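Local structure of SWD1-like protein (Myceliophthora thermophila, 6E29) at residues F33-D38 against W75-R80; G216-L221 against L230-Q235; E295-E300 against V307-G312. The protein is a WD-repeat component of the COMPASS complex that methylates histone H3, in which its beta-propeller domain, the part described here, probably serves as a surface for binding partner subunits. One frame throughout, in Å; residues are numbered along the deposited sequence.

The seven four-stranded antiparallel sheets of this WD40 beta-propeller allow one design to be read at several levels. Contact 1 joins two neighbouring blades through equivalent loops, whereas contacts 2 and 3 each bind two strands within a blade. Contact 2 lies nearer the middle of the propeller, on the first two strands of its blade; contact 3 lies farther out, on the last two strands of the next. Their centres are about 19 Å apart, and Trp274 relates them, bonding through its carbonyl to Asn233 and meeting the Tyr297 ring with its own. Contact 1 is remote, its centre about 25 Å from that of contact 2 and 26 Å from that of contact 3.

Contact 1: F33-D38 against W75-R80; sequences FNRKGD and WSRCGR
Asn34 and Arg35 lie against Trp75 where two equivalent loops of the WD40 beta-propeller meet, each joining the first and second strands of its blade, and the blades being neighbours. Arg35 can be followed outward. Its CB and CG pass near Arg77 NH1 and Arg77 O, and its CD rests 3.5 Å from Arg77 CD. The two guanidinium planes stand 56° apart. A bend about the CG-CD bond (chi3 143°) then brings the guanidinium edge-on to two backbone carbonyls. NH1 bonds to Trp75 O at 2.5 Å, a length so short that it should be read with caution. The same NH1 makes a weak, bent bond of 2.9 Å to Ser76 O (123° at the hydrogen), at the first residue of the type I turn from Ser76 to Gly79. Next to it, Asn34 CB sits over the indole face, 3.3 Å from the centroid of the six-membered ring of Trp75, in a CH-pi contact. The indole is itself held by NE1, bonded to the carbonyl of Arg32. An alanine in place of Trp75 would probably leave that carbonyl without its donor and open a gap under Asn34. The amide of Asn34 is fixed in turn, ND2 giving a 2.9 Å bond to Asp38 OD1. A water accepts from Asn34 ND2 and donates to Gly79 O at 2.7 Å.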
ATOM      1  N   PHE B  33      10.895  -2.707  -3.518  1.00 27.03           N
ATOM      2  CA  PHE B  33      11.758  -3.624  -4.285  1.00 21.90           C
ATOM      3  C   PHE B  33      10.971  -4.226  -5.448  1.00 28.26           C
ATOM      4  O   PHE B  33       9.763  -4.419  -5.336  1.00 26.14           O
ATOM      5  CB  PHE B  33      12.238  -4.763  -3.387  1.00 28.06           C
ATOM      6  CG  PHE B  33      13.228  -4.342  -2.340  1.00 27.08           C
ATOM      7  CD1 PHE B  33      14.571  -4.248  -2.687  1.00 24.01           C
ATOM      8  CD2 PHE B  33      12.854  -4.100  -1.008  1.00 23.71           C
ATOM      9  CE1 PHE B  33      15.580  -3.860  -1.733  1.00 35.29           C
ATOM     10  CE2 PHE B  33      13.873  -3.734  -0.046  1.00 23.34           C
ATOM     11  CZ  PHE B  33      15.240  -3.620  -0.441  1.00 21.71           C
ATOM     12  N   ASN B  34      11.657  -4.546  -6.565  1.00 33.14           N
ATOM     13  CA  ASN B  34      10.977  -5.322  -7.614  1.00 21.96           C
ATOM     14  C   ASN B  34      10.915  -6.782  -7.152  1.00 35.65           C
ATOM     15  O   ASN B  34      11.370  -7.132  -6.059  1.00 28.33           O
ATOM     16  CB  ASN B  34      11.647  -5.112  -8.987  1.00 24.77           C
ATOM     17  CG  ASN B  34      13.035  -5.774  -9.095  1.00 32.81           C
ATOM     18  OD1 ASN B  34      13.612  -6.199  -8.103  1.00 28.65           O
ATOM     19  ND2 ASN B  34      13.577  -5.847 -10.329  1.00 35.27           N
ATOM     20  N   ARG B  35      10.293  -7.654  -7.942  1.00 29.26           N
ATOM     21  CA  ARG B  35      10.024  -8.994  -7.411  1.00 26.24           C
ATOM     22  C   ARG B  35      11.259  -9.871  -7.390  1.00 36.46           C
ATOM     23  O   ARG B  35      11.405 -10.722  -6.493  1.00 30.65           O
ATOM     24  CB  ARG B  35       8.918  -9.664  -8.235  1.00 44.46           C
ATOM     25  CG  ARG B  35       7.723  -8.758  -8.386  1.00 46.13           C
ATOM     26  CD  ARG B  35       6.407  -9.454  -8.727  1.00 63.76           C
ATOM     27  NE  ARG B  35       5.322  -8.773  -8.019  1.00 62.99           N
ATOM     28  CZ  ARG B  35       4.904  -7.535  -8.280  1.00 69.41           C
ATOM     29  NH1 ARG B  35       5.464  -6.814  -9.254  1.00 70.26           N
ATOM     30  NH2 ARG B  35       3.929  -7.002  -7.549  1.00 64.58           N
ATOM     31  N   LYS B  36      12.159  -9.690  -8.351  1.00 30.49           N
ATOM     32  CA  LYS B  36      13.400 -10.454  -8.298  1.00 34.44           C
ATOM     33  C   LYS B  36      14.313  -9.960  -7.196  1.00 28.31           C
ATOM     34  O   LYS B  36      15.163 -10.713  -6.735  1.00 33.59           O
ATOM     35  CB  LYS B  36      14.150 -10.405  -9.641  1.00 32.57           C
ATOM     36  CG  LYS B  36      13.664 -11.462 -10.657  1.00 57.57           C
ATOM     37  CD  LYS B  36      14.226 -11.247 -12.077  1.00 54.10           C
ATOM     38  CE  LYS B  36      15.386 -12.187 -12.356  1.00 56.54           C
ATOM     39  NZ  LYS B  36      16.513 -11.776 -11.450  1.00 49.71           N
ATOM     40  N   GLY B  37      14.126  -8.726  -6.738  1.00 34.78           N
ATOM     41  CA  GLY B  37      14.922  -8.194  -5.670  1.00 28.25           C
ATOM     42  C   GLY B  37      16.273  -7.677  -6.112  1.00 37.57           C
ATOM     43  O   GLY B  37      17.147  -7.510  -5.272  1.00 29.37           O
ATOM     44  N   ASP B  38      16.494  -7.456  -7.420  1.00 30.36           N
ATOM     45  CA  ASP B  38      17.777  -6.879  -7.848  1.00 35.29           C
ATOM     46  C   ASP B  38      17.714  -5.369  -8.026  1.00 38.07           C
ATOM     47  O   ASP B  38      18.744  -4.732  -8.324  1.00 29.89           O
ATOM     48  CB  ASP B  38      18.268  -7.559  -9.138  1.00 30.31           C
ATOM     49  CG  ASP B  38      17.202  -7.685 -10.202  1.00 48.80           C
ATOM     50  OD1 ASP B  38      16.022  -7.301  -9.973  1.00 39.15           O
ATOM     51  OD2 ASP B  38      17.556  -8.216 -11.286  1.00 38.77           O
ATOM     52  N   TRP B  75       5.366  -2.395  -8.894  1.00 29.96           N
ATOM     53  CA  TRP B  75       6.124  -2.989  -9.982  1.00 37.37           C
ATOM     54  C   TRP B  75       5.284  -4.021 -10.708  1.00 33.41           C
ATOM     55  O   TRP B  75       4.471  -4.704 -10.096  1.00 38.58           O
ATOM     56  CB  TRP B  75       7.366  -3.699  -9.475  1.00 29.82           C
ATOM     57  CG  TRP B  75       8.499  -2.856  -8.954  1.00 28.75           C
ATOM     58  CD1 TRP B  75       8.628  -2.310  -7.670  1.00 29.15           C
ATOM     59  CD2 TRP B  75       9.712  -2.539  -9.649  1.00 31.29           C
ATOM     60  NE1 TRP B  75       9.849  -1.674  -7.565  1.00 26.89           N
ATOM     61  CE2 TRP B  75      10.528  -1.796  -8.760  1.00 28.77           C
ATOM     62  CE3 TRP B  75      10.179  -2.783 -10.953  1.00 38.15           C
ATOM     63  CZ2 TRP B  75      11.788  -1.301  -9.130  1.00 35.66           C
ATOM     64  CZ3 TRP B  75      11.452  -2.308 -11.313  1.00 39.48           C
ATOM     65  CH2 TRP B  75      12.232  -1.567 -10.411  1.00 32.06           C
ATOM     66  N   SER B  76       5.537  -4.168 -12.004  1.00 32.17           N
ATOM     67  CA  SER B  76       4.875  -5.210 -12.779  1.00 35.72           C
ATOM     68  C   SER B  76       5.482  -6.565 -12.420  1.00 46.40           C
ATOM     69  O   SER B  76       6.588  -6.643 -11.882  1.00 41.84           O
ATOM     70  CB  SER B  76       5.022  -4.960 -14.287  1.00 38.73           C
ATOM     71  OG  SER B  76       6.379  -5.111 -14.709  1.00 42.83           O
ATOM     72  N   ARG B  77       4.760  -7.645 -12.757  1.00 39.79           N
ATOM     73  CA  ARG B  77       5.238  -8.989 -12.416  1.00 47.12           C
ATOM     74  C   ARG B  77       6.624  -9.236 -12.996  1.00 52.86           C
ATOM     75  O   ARG B  77       7.471  -9.889 -12.370  1.00 53.17           O
ATOM     76  CB  ARG B  77       4.244 -10.037 -12.928  1.00 57.28           C
ATOM     77  CG  ARG B  77       4.561 -11.517 -12.556  1.00 65.88           C
ATOM     78  CD  ARG B  77       5.279 -11.654 -11.194  1.00 71.35           C
ATOM     79  NE  ARG B  77       5.065 -12.921 -10.481  1.00 71.76           N
ATOM     80  CZ  ARG B  77       6.026 -13.564  -9.812  1.00 76.02           C
ATOM     81  NH1 ARG B  77       7.259 -13.067  -9.786  1.00 81.37           N
ATOM     82  NH2 ARG B  77       5.768 -14.704  -9.172  1.00 66.52           N
ATOM     83  N   CYS B  78       6.890  -8.651 -14.156  1.00 46.26           N
ATOM     84  CA  CYS B  78       8.064  -8.930 -14.961  1.00 49.77           C
ATOM     85  C   CYS B  78       9.227  -8.004 -14.636  1.00 48.34           C
ATOM     86  O   CYS B  78      10.326  -8.189 -15.178  1.00 49.79           O
ATOM     87  CB  CYS B  78       7.694  -8.816 -16.464  1.00 41.52           C
ATOM     88  SG  CYS B  78       6.916  -7.234 -16.920  1.00 57.67           S
ATOM     89  N   GLY B  79       9.018  -7.009 -13.778  1.00 54.46           N
ATOM     90  CA  GLY B  79      10.030  -6.007 -13.513  1.00 44.38           C
ATOM     91  C   GLY B  79      10.235  -4.968 -14.605  1.00 44.33           C
ATOM     92  O   GLY B  79      11.056  -4.046 -14.416  1.00 45.88           O
ATOM     93  N   ARG B  80       9.500  -5.046 -15.719  1.00 50.32           N
ATOM     94  CA  ARG B  80       9.754  -4.105 -16.798  1.00 48.90           C
ATOM     95  C   ARG B  80       9.056  -2.763 -16.593  1.00 46.37           C
ATOM     96  O   ARG B  80       9.564  -1.733 -17.075  1.00 43.20           O
ATOM     97  CB  ARG B  80       9.357  -4.711 -18.126  1.00 51.45           C
ATOM     98  CG  ARG B  80       9.633  -3.787 -19.221  1.00 46.25           C
ATOM     99  CD  ARG B  80       9.234  -4.389 -20.542  1.00 62.65           C
ATOM    100  NE  ARG B  80       9.430  -3.441 -21.612  1.00 59.28           N
ATOM    101  CZ  ARG B  80       9.235  -3.741 -22.895  1.00 67.46           C
ATOM    102  NH1 ARG B  80       8.824  -4.965 -23.221  1.00 60.30           N
ATOM    103  NH2 ARG B  80       9.444  -2.822 -23.836  1.00 67.39           N
TER
HETATM  104  O   HOH W   1      13.244  -4.468 -12.852  1.00 41.23           O
HETATM  105  O   HOH W   2       9.218  -6.727 -10.480  1.00 36.25           O

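Contact 2: G216-L221 against L230-Q235; sequences GIITTL and LLVNAQ
A classic beta bulge, in which Thr219 and Thr220 both face Asn233, interrupts the hairpin of strands 218-223 and 229-234, the first two strands of a propeller blade. The strand axes approach to 4.6 Å and run antiparallel at 158°. At the bulge Asn233 O receives Thr219 N at 2.8 Å and, more weakly, Thr220 N at 3.4 Å. The return bond, Asn233 N to Thr220 O, is 3.0 Å long, so the regular pairing resumes at once, one residue out of step. Beyond the bulge Gln235 N reaches Ile217 O, while the Gln235 side chain lies alongside Ile217.

The polar side chains gather beside the extra residue. With OG1 of Thr219 set between its backbone N and carbonyl carbon (chi1 50°), that hydroxyl shares a water with Thr220 OG1 and Asn233 ND2, the amide donating to the water at 2.9 Å. Asn233 ND2 has a second acceptor in Trp274 O of the following blade, which further fixes the turn of the amide. The other face of the hairpin is apolar: Ile218 CG2 meets Val232 CG1 at 3.8 Å, and Leu221 and Val232 lie side by side, CD2 to CG2 at 3.7 Å. Ala178 and Val180 of the preceding blade pack on Leu221, whereas Val277 of the following blade touches Thr220 and Asn233. Such an antiparallel hairpin of the first and second strands is the inner half of a WD40 propeller blade, here packed on both neighbouring blades.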
ATOM      1  N   GLY B 216     -10.302   3.251  13.445  1.00 39.90           N
ATOM      2  CA  GLY B 216     -10.037   4.536  12.809  1.00 45.14           C
ATOM      3  C   GLY B 216      -9.902   4.406  11.300  1.00 44.68           C
ATOM      4  O   GLY B 216     -10.363   3.428  10.709  1.00 50.03           O
ATOM      5  N   ILE B 217      -9.249   5.378  10.668  1.00 44.50           N
ATOM      6  CA  ILE B 217      -8.951   5.319   9.239  1.00 31.30           C
ATOM      7  C   ILE B 217      -7.957   4.202   8.925  1.00 30.09           C
ATOM      8  O   ILE B 217      -6.889   4.062   9.558  1.00 31.09           O
ATOM      9  CB  ILE B 217      -8.449   6.697   8.794  1.00 36.86           C
ATOM     10  CG1 ILE B 217      -9.593   7.699   9.041  1.00 41.47           C
ATOM     11  CG2 ILE B 217      -7.885   6.639   7.380  1.00 34.95           C
ATOM     12  CD1 ILE B 217      -9.213   9.157   8.884  1.00 52.75           C
ATOM     13  N   ILE B 218      -8.273   3.382   7.918  1.00 26.33           N
ATOM     14  CA  ILE B 218      -7.322   2.376   7.448  1.00 28.28           C
ATOM     15  C   ILE B 218      -6.309   3.037   6.509  1.00 28.11           C
ATOM     16  O   ILE B 218      -6.685   3.710   5.540  1.00 30.85           O
ATOM     17  CB  ILE B 218      -8.050   1.206   6.779  1.00 28.90           C
ATOM     18  CG1 ILE B 218      -8.902   0.451   7.840  1.00 32.28           C
ATOM     19  CG2 ILE B 218      -7.059   0.231   6.152  1.00 23.06           C
ATOM     20  CD1 ILE B 218      -9.791  -0.688   7.255  1.00 30.86           C
ATOM     21  N   THR B 219      -5.022   2.940   6.856  1.00 25.72           N
ATOM     22  CA  THR B 219      -4.002   3.663   6.091  1.00 33.28           C
ATOM     23  C   THR B 219      -3.157   2.785   5.180  1.00 34.24           C
ATOM     24  O   THR B 219      -2.679   3.265   4.147  1.00 40.69           O
ATOM     25  CB  THR B 219      -3.075   4.467   7.024  1.00 32.29           C
ATOM     26  OG1 THR B 219      -2.592   3.633   8.071  1.00 30.53           O
ATOM     27  CG2 THR B 219      -3.845   5.626   7.633  1.00 40.29           C
ATOM     28  N   THR B 220      -3.018   1.515   5.484  1.00 27.07           N
ATOM     29  CA  THR B 220      -2.216   0.621   4.673  1.00 21.77           C
ATOM     30  C   THR B 220      -2.861  -0.739   4.633  1.00 26.25           C
ATOM     31  O   THR B 220      -3.305  -1.256   5.666  1.00 23.59           O
ATOM     32  CB  THR B 220      -0.786   0.450   5.251  1.00 34.08           C
ATOM     33  OG1 THR B 220      -0.051   1.644   5.021  1.00 37.08           O
ATOM     34  CG2 THR B 220      -0.067  -0.759   4.625  1.00 43.66           C
ATOM     35  N   LEU B 221      -2.869  -1.323   3.435  1.00 24.54           N
ATOM     36  CA  LEU B 221      -3.158  -2.737   3.224  1.00 19.07           C
ATOM     37  C   LEU B 221      -2.014  -3.386   2.442  1.00 22.57           C
ATOM     38  O   LEU B 221      -1.532  -2.809   1.452  1.00 26.23           O
ATOM     39  CB  LEU B 221      -4.416  -2.918   2.418  1.00 23.29           C
ATOM     40  CG  LEU B 221      -5.708  -2.400   3.031  1.00 28.48           C
ATOM     41  CD1 LEU B 221      -6.837  -2.520   1.992  1.00 28.66           C
ATOM     42  CD2 LEU B 221      -5.993  -3.176   4.294  1.00 26.53           C
ATOM     43  N   LEU B 230      -3.384 -10.908   5.101  1.00 25.60           N
ATOM     44  CA  LEU B 230      -3.543  -9.482   4.879  1.00 21.11           C
ATOM     45  C   LEU B 230      -3.062  -8.753   6.139  1.00 25.40           C
ATOM     46  O   LEU B 230      -3.472  -9.087   7.252  1.00 25.11           O
ATOM     47  CB  LEU B 230      -5.003  -9.142   4.621  1.00 24.87           C
ATOM     48  CG  LEU B 230      -5.427  -7.683   4.562  1.00 23.07           C
ATOM     49  CD1 LEU B 230      -4.934  -7.032   3.259  1.00 23.97           C
ATOM     50  CD2 LEU B 230      -6.967  -7.652   4.703  1.00 25.69           C
ATOM     51  N   LEU B 231      -2.262  -7.734   5.939  1.00 22.58           N
ATOM     52  CA  LEU B 231      -1.761  -6.856   6.984  1.00 18.57           C
ATOM     53  C   LEU B 231      -2.444  -5.513   6.845  1.00 25.76           C
ATOM     54  O   LEU B 231      -2.545  -4.964   5.744  1.00 21.30           O
ATOM     55  CB  LEU B 231      -0.231  -6.720   6.813  1.00 22.25           C
ATOM     56  CG  LEU B 231       0.566  -5.716   7.634  1.00 20.98           C
ATOM     57  CD1 LEU B 231       0.465  -6.143   9.076  1.00 20.60           C
ATOM     58  CD2 LEU B 231       2.050  -5.799   7.131  1.00 18.23           C
ATOM     59  N   VAL B 232      -2.899  -4.973   7.964  1.00 22.31           N
ATOM     60  CA  VAL B 232      -3.734  -3.781   7.973  1.00 22.68           C
ATOM     61  C   VAL B 232      -3.185  -2.807   9.017  1.00 20.65           C
ATOM     62  O   VAL B 232      -3.014  -3.184  10.163  1.00 23.54           O
ATOM     63  CB  VAL B 232      -5.193  -4.084   8.324  1.00 25.05           C
ATOM     64  CG1 VAL B 232      -6.005  -2.757   8.279  1.00 27.08           C
ATOM     65  CG2 VAL B 232      -5.798  -5.151   7.392  1.00 20.04           C
ATOM     66  N   ASN B 233      -2.860  -1.587   8.610  1.00 20.02           N
ATOM     67  CA  ASN B 233      -2.522  -0.539   9.569  1.00 22.87           C
ATOM     68  C   ASN B 233      -3.693   0.429   9.616  1.00 27.45           C
ATOM     69  O   ASN B 233      -4.191   0.855   8.563  1.00 30.63           O
ATOM     70  CB  ASN B 233      -1.247   0.223   9.203  1.00 25.11           C
ATOM     71  CG  ASN B 233      -0.782   1.153  10.334  1.00 31.52           C
ATOM     72  OD1 ASN B 233      -1.046   0.889  11.514  1.00 33.24           O
ATOM     73  ND2 ASN B 233      -0.117   2.235   9.980  1.00 28.07           N
ATOM     74  N   ALA B 234      -4.077   0.821  10.814  1.00 25.44           N
ATOM     75  CA  ALA B 234      -5.196   1.737  10.988  1.00 28.34           C
ATOM     76  C   ALA B 234      -4.906   2.662  12.155  1.00 41.25           C
ATOM     77  O   ALA B 234      -4.045   2.396  12.994  1.00 43.87           O
ATOM     78  CB  ALA B 234      -6.513   0.963  11.207  1.00 27.21           C
ATOM     79  N   GLN B 235      -5.660   3.737  12.234  1.00 29.35           N
ATOM     80  CA  GLN B 235      -5.316   4.801  13.153  1.00 32.79           C
ATOM     81  C   GLN B 235      -5.754   4.528  14.587  1.00 36.61           C
ATOM     82  O   GLN B 235      -5.819   5.462  15.375  1.00 40.86           O
ATOM     83  CB  GLN B 235      -5.939   6.107  12.673  1.00 35.38           C
ATOM     84  CG  GLN B 235      -5.199   6.720  11.471  1.00 47.04           C
ATOM     85  CD  GLN B 235      -5.674   8.164  11.227  1.00 54.41           C
ATOM     86  OE1 GLN B 235      -6.769   8.552  11.665  1.00 62.81           O
ATOM     87  NE2 GLN B 235      -4.846   8.966  10.557  1.00 57.58           N
TER
HETATM   88  O   HOH W   3       0.192   2.939   7.134  1.00 38.55           O

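Contact 3: E295-E300 against V307-G312; sequences ELYIWE and VRMLEG
Met309 lies against Tyr297, its CG 4.0 Å from the ring centroid and over the face toward the rim, in a CH-pi contact. The methyl CE meets Tyr297 CE2 at 3.8 Å, and the sulfur stands oblique to the ring, a Met-aromatic contact. With CG anti to the backbone N (chi1 -174°), the Met309 chain runs alongside Tyr297, which puts CG over the ring. On the opposite face of the sheet Ile298 CD1 meets Leu310 CD1 at 4.0 Å, and the Arg308 guanidinium lays one face over Leu310 CD2.

Backbone bonds set this pairing. Leu296 and Leu310 exchange two, Leu310 N reaching Leu296 O at 2.7 Å, and Ile298 N bonds to Arg308 O at 2.9 Å. Ile298 O then accepts twice, from Val307 N at 2.8 Å and from Arg308 N at 3.2 Å, which makes a classic beta bulge.

In the next shell, Trp274, at the start of the first strand of the same blade, meets both Tyr297 and Trp299 edge-to-face. On the face of Leu296 and Leu310, Trp342 of the neighbouring blade, whose sheet is closed by the N-terminal strand 19-23, touches both leucines. Such a hairpin, formed by the third and fourth strands of its sheet, is the outer half of a WD40 propeller blade.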
ATOM      1  N   GLU B 295      12.174   4.359  16.682  1.00 39.57           N
ATOM      2  CA  GLU B 295      12.332   2.915  16.612  1.00 32.52           C
ATOM      3  C   GLU B 295      11.552   2.275  15.473  1.00 41.33           C
ATOM      4  O   GLU B 295      10.533   2.785  14.980  1.00 31.85           O
ATOM      5  CB  GLU B 295      11.904   2.296  17.947  1.00 42.71           C
ATOM      6  CG  GLU B 295      12.802   2.734  19.083  1.00 42.32           C
ATOM      7  CD  GLU B 295      12.163   3.767  20.005  1.00 46.23           C
ATOM      8  OE1 GLU B 295      12.634   3.896  21.139  1.00 50.33           O
ATOM      9  OE2 GLU B 295      11.180   4.419  19.603  1.00 60.99           O
ATOM     10  N   LEU B 296      12.044   1.114  15.067  1.00 29.72           N
ATOM     11  CA  LEU B 296      11.278   0.182  14.252  1.00 25.13           C
ATOM     12  C   LEU B 296      10.996  -1.047  15.095  1.00 26.41           C
ATOM     13  O   LEU B 296      11.861  -1.490  15.859  1.00 29.63           O
ATOM     14  CB  LEU B 296      12.049  -0.242  12.990  1.00 26.74           C
ATOM     15  CG  LEU B 296      12.471   0.842  12.000  1.00 29.44           C
ATOM     16  CD1 LEU B 296      13.282   0.172  10.904  1.00 37.61           C
ATOM     17  CD2 LEU B 296      11.235   1.528  11.362  1.00 26.15           C
ATOM     18  N   TYR B 297       9.795  -1.606  14.956  1.00 25.09           N
ATOM     19  CA  TYR B 297       9.404  -2.775  15.721  1.00 20.94           C
ATOM     20  C   TYR B 297       9.247  -3.925  14.748  1.00 23.86           C
ATOM     21  O   TYR B 297       8.695  -3.728  13.666  1.00 24.75           O
ATOM     22  CB  TYR B 297       8.078  -2.541  16.463  1.00 24.31           C
ATOM     23  CG  TYR B 297       8.289  -1.583  17.650  1.00 30.38           C
ATOM     24  CD1 TYR B 297       8.481  -0.219  17.438  1.00 28.69           C
ATOM     25  CD2 TYR B 297       8.288  -2.049  18.963  1.00 41.48           C
ATOM     26  CE1 TYR B 297       8.681   0.654  18.505  1.00 29.57           C
ATOM     27  CE2 TYR B 297       8.475  -1.174  20.042  1.00 46.77           C
ATOM     28  CZ  TYR B 297       8.679   0.174  19.793  1.00 47.12           C
ATOM     29  OH  TYR B 297       8.869   1.056  20.838  1.00 42.34           O
ATOM     30  N   ILE B 298       9.674  -5.128  15.160  1.00 25.87           N
ATOM     31  CA  ILE B 298       9.483  -6.337  14.345  1.00 22.19           C
ATOM     32  C   ILE B 298       8.818  -7.407  15.212  1.00 24.08           C
ATOM     33  O   ILE B 298       9.334  -7.758  16.278  1.00 26.87           O
ATOM     34  CB  ILE B 298      10.812  -6.849  13.774  1.00 24.07           C
ATOM     35  CG1 ILE B 298      11.527  -5.719  12.991  1.00 21.90           C
ATOM     36  CG2 ILE B 298      10.573  -8.029  12.871  1.00 23.76           C
ATOM     37  CD1 ILE B 298      12.937  -6.176  12.449  1.00 27.55           C
ATOM     38  N   TRP B 299       7.654  -7.887  14.776  1.00 23.28           N
ATOM     39  CA  TRP B 299       6.963  -9.010  15.408  1.00 23.62           C
ATOM     40  C   TRP B 299       7.011 -10.240  14.498  1.00 21.43           C
ATOM     41  O   TRP B 299       7.165 -10.127  13.272  1.00 23.19           O
ATOM     42  CB  TRP B 299       5.504  -8.672  15.685  1.00 27.31           C
ATOM     43  CG  TRP B 299       5.258  -7.529  16.580  1.00 31.72           C
ATOM     44  CD1 TRP B 299       5.023  -7.581  17.949  1.00 31.12           C
ATOM     45  CD2 TRP B 299       5.108  -6.152  16.197  1.00 26.98           C
ATOM     46  NE1 TRP B 299       4.776  -6.326  18.421  1.00 27.41           N
ATOM     47  CE2 TRP B 299       4.815  -5.426  17.379  1.00 27.38           C
ATOM     48  CE3 TRP B 299       5.186  -5.460  14.969  1.00 22.85           C
ATOM     49  CZ2 TRP B 299       4.635  -4.033  17.381  1.00 30.41           C
ATOM     50  CZ3 TRP B 299       4.986  -4.080  14.964  1.00 23.42           C
ATOM     51  CH2 TRP B 299       4.705  -3.379  16.164  1.00 29.29           C
ATOM     52  N   GLU B 300       6.788 -11.407  15.089  1.00 28.61           N
ATOM     53  CA  GLU B 300       6.722 -12.637  14.311  1.00 26.90           C
ATOM     54  C   GLU B 300       5.290 -13.159  14.326  1.00 30.07           C
ATOM     55  O   GLU B 300       4.615 -13.112  15.355  1.00 31.68           O
ATOM     56  CB  GLU B 300       7.707 -13.695  14.852  1.00 30.13           C
ATOM     57  CG  GLU B 300       7.603 -13.937  16.340  1.00 42.07           C
ATOM     58  CD  GLU B 300       6.527 -14.963  16.652  1.00 44.98           C
ATOM     59  OE1 GLU B 300       6.305 -15.851  15.776  1.00 44.98           O
ATOM     60  OE2 GLU B 300       5.894 -14.842  17.730  1.00 48.56           O
ATOM     61  N   VAL B 307       9.877  -9.524  18.397  1.00 31.19           N
ATOM     62  CA  VAL B 307      11.191 -10.145  18.278  1.00 28.13           C
ATOM     63  C   VAL B 307      12.326  -9.141  18.340  1.00 40.77           C
ATOM     64  O   VAL B 307      13.412  -9.480  18.831  1.00 43.59           O
ATOM     65  CB  VAL B 307      11.326 -11.022  17.011  1.00 36.72           C
ATOM     66  CG1 VAL B 307      10.550 -12.280  17.176  1.00 60.48           C
ATOM     67  CG2 VAL B 307      10.907 -10.318  15.766  1.00 38.61           C
ATOM     68  N   ARG B 308      12.111  -7.916  17.902  1.00 29.93           N
ATOM     69  CA  ARG B 308      13.210  -6.967  17.790  1.00 33.57           C
ATOM     70  C   ARG B 308      12.663  -5.558  17.846  1.00 36.27           C
ATOM     71  O   ARG B 308      11.637  -5.269  17.239  1.00 31.00           O
ATOM     72  CB  ARG B 308      13.946  -7.162  16.456  1.00 37.83           C
ATOM     73  CG  ARG B 308      15.249  -6.469  16.438  1.00 33.60           C
ATOM     74  CD  ARG B 308      16.254  -7.269  17.205  1.00 58.78           C
ATOM     75  NE  ARG B 308      17.550  -7.172  16.541  1.00 65.61           N
ATOM     76  CZ  ARG B 308      18.539  -6.366  16.921  1.00 54.38           C
ATOM     77  NH1 ARG B 308      18.417  -5.585  17.992  1.00 57.99           N
ATOM     78  NH2 ARG B 308      19.661  -6.353  16.211  1.00 61.74           N
ATOM     79  N   MET B 309      13.369  -4.676  18.543  1.00 33.64           N
ATOM     80  CA  MET B 309      13.155  -3.246  18.374  1.00 29.55           C
ATOM     81  C   MET B 309      14.452  -2.649  17.827  1.00 44.07           C
ATOM     82  O   MET B 309      15.506  -2.771  18.461  1.00 46.39           O
ATOM     83  CB  MET B 309      12.779  -2.613  19.709  1.00 37.81           C
ATOM     84  CG  MET B 309      12.400  -1.165  19.621  1.00 48.23           C
ATOM     85  SD  MET B 309      12.302  -0.491  21.288  1.00 70.46           S
ATOM     86  CE  MET B 309      11.597  -1.929  22.115  1.00 61.23           C
ATOM     87  N   LEU B 310      14.386  -2.004  16.663  1.00 30.39           N
ATOM     88  CA  LEU B 310      15.586  -1.397  16.060  1.00 30.92           C
ATOM     89  C   LEU B 310      15.634   0.081  16.412  1.00 34.61           C
ATOM     90  O   LEU B 310      14.626   0.768  16.319  1.00 35.19           O
ATOM     91  CB  LEU B 310      15.584  -1.562  14.538  1.00 33.19           C
ATOM     92  CG  LEU B 310      15.529  -3.013  14.094  1.00 26.17           C
ATOM     93  CD1 LEU B 310      15.473  -3.090  12.558  1.00 31.27           C
ATOM     94  CD2 LEU B 310      16.684  -3.849  14.733  1.00 26.80           C
ATOM     95  N   GLU B 311      16.803   0.569  16.833  1.00 37.52           N
ATOM     96  CA  GLU B 311      16.989   2.004  17.034  1.00 52.22           C
ATOM     97  C   GLU B 311      17.699   2.685  15.862  1.00 59.28           C
ATOM     98  O   GLU B 311      17.400   3.843  15.554  1.00 48.89           O
ATOM     99  CB  GLU B 311      17.753   2.244  18.336  1.00 51.68           C
ATOM    100  CG  GLU B 311      17.005   1.614  19.532  1.00 52.25           C
ATOM    101  CD  GLU B 311      17.163   2.393  20.836  1.00 52.86           C
ATOM    102  OE1 GLU B 311      17.564   1.791  21.856  1.00 58.27           O
ATOM    103  OE2 GLU B 311      16.888   3.609  20.846  1.00 65.67           O
ATOM    104  N   GLY B 312      18.596   1.981  15.170  1.00 43.97           N
ATOM    105  CA  GLY B 312      19.275   2.530  14.018  1.00 42.26           C
ATOM    106  C   GLY B 312      19.771   3.921  14.308  1.00 38.73           C
ATOM    107  O   GLY B 312      20.343   4.170  15.367  1.00 41.97           O
TER